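Glutathione S-transferase (Bombyx mori, PDB 5ZFG) probably transfers glutathione to electrophilic compounds as a member of the glutathione S-transferase superfamily, and metabolises the insecticide diazinon. Local coordinates at residues B[93-96]-B[97-101]; B[68-71]-B[72-76]. All blocks are in the same frame, centred on the assembly; numbering follows the deposited sequence.

Contact 1: B[93-96]-B[97-101]; sequences AIVN and HRLCF
His-97 N reaches back to Ala-93 O at 2.7 Å, the first of five successive i+4 to i backbone bonds in this stretch of helix 89-114, part of the all-helical C-terminal domain of the glutathione S-transferase fold. The small methyl of Ala-93 suits a helix face that packs on Tyr-73 of the second subunit. The imidazole of His-97 swings clear of the preceding turn because CG lies anti to the backbone N (chi1 171°), and NE2 is hydrogen-bonded to Gln-51 OE1 of the second subunit. Histidine suits the place because its NE2 can bond across the dimer interface.

Arg-98 follows, its N bonded to Ile-94 O at 3.0 Å. Its chain bends at chi2 (-62°), and the side chain runs beside that of Ile-94, pointing the same way. CG2 of Ile-94 lies over one face of the guanidinium, off toward its rim, 3.9 Å from Arg-98 CZ. An apolar branch fits there, since it covers part of one flat face and leaves NE to a weak hydrogen bond with Ala-151 O; Tyr-142 makes a cation-pi contact with the group.

Leu-99 carries the apolar side of the helix onward: its N meets Val-95 O at 3.0 Å, and its CD1 touches Val-95 CG1 at 4.2 Å. One turn past Asn-96, whose OD1 accepts a hydrogen bond from Tyr-85 OH, the compact side chain of Cys-100 packs on Glu-66 of the second subunit. Cys-100 N is bonded to Asn-96 O at 3.0 Å, with an N-H...O angle of 166°.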
loop_
_atom_site.group_PDB
_atom_site.type_symbol
_atom_site.label_atom_id
_atom_site.label_comp_id
_atom_site.label_asym_id
_atom_site.label_seq_id
_atom_site.Cartn_x
_atom_site.Cartn_y
_atom_site.Cartn_z
ATOM N N ALA B 93 6.326 -6.626 -9.741
ATOM C CA ALA B 93 4.945 -6.145 -9.674
ATOM C C ALA B 93 4.040 -7.118 -8.930
ATOM O O ALA B 93 3.125 -6.693 -8.210
ATOM C CB ALA B 93 4.412 -5.896 -11.073
ATOM N N ILE B 94 4.251 -8.426 -9.109
ATOM C CA ILE B 94 3.440 -9.398 -8.373
ATOM C C ILE B 94 3.676 -9.248 -6.872
ATOM O O ILE B 94 2.724 -9.259 -6.076
ATOM C CB ILE B 94 3.717 -10.837 -8.853
ATOM C CG1 ILE B 94 3.440 -10.975 -10.364
ATOM C CG2 ILE B 94 2.826 -11.838 -8.078
ATOM C CD1 ILE B 94 3.988 -12.267 -10.971
ATOM N N VAL B 95 4.941 -9.084 -6.464
ATOM C CA VAL B 95 5.241 -8.825 -5.056
ATOM C C VAL B 95 4.568 -7.540 -4.591
ATOM O O VAL B 95 3.894 -7.521 -3.551
ATOM C CB VAL B 95 6.761 -8.773 -4.813
ATOM C CG1 VAL B 95 7.048 -8.331 -3.352
ATOM C CG2 VAL B 95 7.389 -10.141 -5.100
ATOM N N ASN B 96 4.757 -6.444 -5.342
ATOM C CA ASN B 96 4.155 -5.169 -4.959
ATOM C C ASN B 96 2.648 -5.287 -4.856
ATOM O O ASN B 96 2.042 -4.736 -3.930
ATOM C CB ASN B 96 4.523 -4.074 -5.957
ATOM C CG ASN B 96 5.974 -3.633 -5.845
ATOM O OD1 ASN B 96 6.661 -3.894 -4.845
ATOM N ND2 ASN B 96 6.456 -2.963 -6.886
ATOM N N HIS B 97 2.029 -6.014 -5.789
ATOM C CA HIS B 97 0.585 -6.186 -5.728
ATOM C C HIS B 97 0.169 -6.892 -4.445
ATOM O O HIS B 97 -0.765 -6.466 -3.751
ATOM C CB HIS B 97 0.069 -6.997 -6.909
ATOM C CG HIS B 97 -1.370 -7.342 -6.728
ATOM N ND1 HIS B 97 -1.782 -8.451 -6.023
ATOM C CD2 HIS B 97 -2.491 -6.642 -7.021
ATOM C CE1 HIS B 97 -3.101 -8.445 -5.933
ATOM N NE2 HIS B 97 -3.556 -7.359 -6.535
ATOM N N ARG B 98 0.841 -8.003 -4.130
ATOM C CA ARG B 98 0.461 -8.768 -2.952
ATOM C C ARG B 98 0.649 -7.951 -1.674
ATOM O O ARG B 98 -0.138 -8.085 -0.732
ATOM C CB ARG B 98 1.255 -10.084 -2.898
ATOM C CG ARG B 98 1.016 -11.056 -4.074
ATOM C CD ARG B 98 -0.424 -11.555 -4.183
ATOM N NE ARG B 98 -0.502 -12.610 -5.197
ATOM C CZ ARG B 98 -0.700 -12.393 -6.492
ATOM N NH1 ARG B 98 -0.881 -11.160 -6.953
ATOM N NH2 ARG B 98 -0.719 -13.417 -7.335
ATOM N N LEU B 99 1.650 -7.064 -1.643
ATOM C CA LEU B 99 1.813 -6.160 -0.508
ATOM C C LEU B 99 0.625 -5.204 -0.401
ATOM O O LEU B 99 0.060 -5.014 0.678
ATOM C CB LEU B 99 3.119 -5.371 -0.650
ATOM C CG LEU B 99 4.426 -6.155 -0.431
ATOM C CD1 LEU B 99 5.655 -5.290 -0.758
ATOM C CD2 LEU B 99 4.524 -6.698 1.028
ATOM N N CYS B 100 0.236 -4.598 -1.528
ATOM C CA CYS B 100 -0.911 -3.694 -1.534
ATOM C C CYS B 100 -2.194 -4.423 -1.150
ATOM O O CYS B 100 -3.018 -3.890 -0.398
ATOM C CB CYS B 100 -1.071 -3.059 -2.921
ATOM S SG CYS B 100 0.213 -1.861 -3.345
ATOM N N PHE B 101 -2.370 -5.642 -1.677
ATOM C CA PHE B 101 -3.563 -6.446 -1.412
ATOM C C PHE B 101 -3.679 -6.771 0.072
ATOM O O PHE B 101 -4.769 -6.712 0.645
ATOM C CB PHE B 101 -3.502 -7.730 -2.258
ATOM C CG PHE B 101 -4.483 -8.822 -1.826
ATOM C CD1 PHE B 101 -5.841 -8.626 -1.924
ATOM C CD2 PHE B 101 -4.017 -10.052 -1.364
ATOM C CE1 PHE B 101 -6.750 -9.620 -1.537
ATOM C CE2 PHE B 101 -4.913 -11.060 -0.969
ATOM C CZ PHE B 101 -6.281 -10.835 -1.062
#

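Contact 2: B[68-71]-B[72-76]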
loop_
_atom_site.group_PDB
_atom_site.type_symbol
_atom_site.label_atom_id
_atom_site.label_comp_id
_atom_site.label_asym_id
_atom_site.label_seq_id
_atom_site.Cartn_x
_atom_site.Cartn_y
_atom_site.Cartn_z
ATOM N N ASN B 68 5.039 -1.916 4.604
ATOM C CA ASN B 68 5.300 -2.328 3.221
ATOM C C ASN B 68 6.494 -1.579 2.640
ATOM O O ASN B 68 7.366 -2.177 2.001
ATOM C CB ASN B 68 4.075 -2.096 2.346
ATOM C CG ASN B 68 2.998 -3.115 2.575
ATOM O OD1 ASN B 68 3.161 -4.043 3.363
ATOM N ND2 ASN B 68 1.864 -2.932 1.906
ATOM N N ALA B 69 6.545 -0.267 2.850
ATOM C CA ALA B 69 7.677 0.520 2.359
ATOM C C ALA B 69 8.971 0.139 3.074
ATOM O O ALA B 69 10.049 0.151 2.464
ATOM C CB ALA B 69 7.384 2.004 2.547
ATOM N N ILE B 70 8.883 -0.180 4.372
ATOM C CA ILE B 70 10.074 -0.640 5.097
ATOM C C ILE B 70 10.584 -1.945 4.500
ATOM O O ILE B 70 11.792 -2.105 4.270
ATOM C CB ILE B 70 9.779 -0.798 6.601
ATOM C CG1 ILE B 70 9.417 0.553 7.236
ATOM C CG2 ILE B 70 11.019 -1.411 7.318
ATOM C CD1 ILE B 70 8.871 0.414 8.666
ATOM N N LEU B 71 9.671 -2.885 4.204
ATOM C CA LEU B 71 10.065 -4.147 3.577
ATOM C C LEU B 71 10.783 -3.906 2.250
ATOM O O LEU B 71 11.836 -4.505 1.967
ATOM C CB LEU B 71 8.840 -5.038 3.358
ATOM C CG LEU B 71 8.143 -5.614 4.602
ATOM C CD1 LEU B 71 6.861 -6.325 4.233
ATOM C CD2 LEU B 71 9.101 -6.565 5.312
ATOM N N GLN B 72 10.227 -3.032 1.419
ATOM C CA GLN B 72 10.847 -2.738 0.126
ATOM C C GLN B 72 12.219 -2.088 0.296
ATOM O O GLN B 72 13.171 -2.412 -0.434
ATOM C CB GLN B 72 9.899 -1.854 -0.687
ATOM C CG GLN B 72 8.615 -2.617 -1.065
ATOM C CD GLN B 72 7.450 -1.717 -1.434
ATOM O OE1 GLN B 72 7.321 -0.610 -0.920
ATOM N NE2 GLN B 72 6.579 -2.208 -2.325
ATOM N N TYR B 73 12.350 -1.206 1.287
ATOM C CA TYR B 73 13.591 -0.459 1.475
ATOM C C TYR B 73 14.713 -1.363 1.967
ATOM O O TYR B 73 15.840 -1.279 1.474
ATOM C CB TYR B 73 13.356 0.682 2.456
ATOM C CG TYR B 73 14.630 1.342 2.974
ATOM C CD1 TYR B 73 15.395 2.142 2.142
ATOM C CD2 TYR B 73 15.048 1.152 4.279
ATOM C CE1 TYR B 73 16.553 2.748 2.600
ATOM C CE2 TYR B 73 16.216 1.747 4.752
ATOM C CZ TYR B 73 16.955 2.547 3.899
ATOM O OH TYR B 73 18.104 3.165 4.351
ATOM N N ILE B 74 14.414 -2.246 2.922
ATOM C CA ILE B 74 15.442 -3.145 3.441
ATOM C C ILE B 74 16.030 -3.992 2.315
ATOM O O ILE B 74 17.254 -4.195 2.236
ATOM C CB ILE B 74 14.854 -4.010 4.575
ATOM C CG1 ILE B 74 14.603 -3.154 5.815
ATOM C CG2 ILE B 74 15.793 -5.171 4.890
ATOM C CD1 ILE B 74 15.536 -2.005 5.979
ATOM N N CYS B 75 15.183 -4.455 1.392
ATOM C CA CYS B 75 15.668 -5.231 0.251
ATOM C C CYS B 75 16.433 -4.358 -0.737
ATOM O O CYS B 75 17.552 -4.702 -1.139
ATOM C CB CYS B 75 14.505 -5.932 -0.450
ATOM S SG CYS B 75 13.637 -7.126 0.564
ATOM N N ASP B 76 15.842 -3.225 -1.144
ATOM C CA ASP B 76 16.484 -2.334 -2.120
ATOM C C ASP B 76 17.844 -1.847 -1.634
ATOM O O ASP B 76 18.787 -1.729 -2.423
ATOM C CB ASP B 76 15.606 -1.110 -2.409
ATOM C CG ASP B 76 14.326 -1.449 -3.170
ATOM O OD1 ASP B 76 14.240 -2.541 -3.767
ATOM O OD2 ASP B 76 13.411 -0.588 -3.172
#
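Gln-72 lays its side chain back along the preceding turn of helix 67-78, over the carbonyl that its own backbone N binds: N to Asn-68 O is 3.0 Å, and CG comes to 3.3 Å from the same oxygen. With CG anti to the carbonyl carbon (chi1 -67°) and the chain extended beyond it, the amide arrives beside Ala-69, and Gln-72 OE1 is 3.5 Å from Ala-69 CA. A small alanine leaves room for it. NE2 makes a weak hydrogen bond to Asn-96 OD1, so an alanine here would probably leave that oxygen without this donor and open a gap beside Leu-99.

Tyr-73 takes the other course. Its CG is anti to the backbone N (chi1 167°), which carries the ring away from the turn to meet Phe-62 edge-to-face, while OH is hydrogen-bonded to Asp-59 OD2. Tyr-73 CB stays close, 3.3 Å from Ala-69 O.

Ile-74 and Ile-70 stand one turn apart, with CG1 of Ile-74 4.3 Å from CG2 of Ile-70. Ile-74 CD1 is turned to a partly eclipsed chi2 of -30°. Both branched chains suit the apolar face, which lies against Leu-57 of the sheet and helix 12-23. Cys-75 N closes the turn with a weak bond to Leu-71 O, 3.4 Å long. Such a helix, one side on the sheet and the other facing the C-terminal domain, belongs to the thioredoxin-like N-terminal domain of glutathione S-transferases.

From the N terminus, the chain first builds the four-stranded sheet and then enters helix 67-78, where contact 2 lies; after a connecting segment comes helix 89-114 with contact 1. The two stand in series, neither nested nor crossed, and each closes only helical turns, not a long loop. Their centres are 13 Å apart, yet they touch: Asn-68 ND2 is 3.0 Å from Leu-99 O in a probable hydrogen bond, and Leu-71 CD1 packs on Leu-99 CD2 at 4.0 Å. Contact 2 belongs to the thioredoxin-like domain and contact 1 to the helical domain, so this pairing joins the two. Both also meet the second subunit, Gln-72 packing on Asn-96 of that chain.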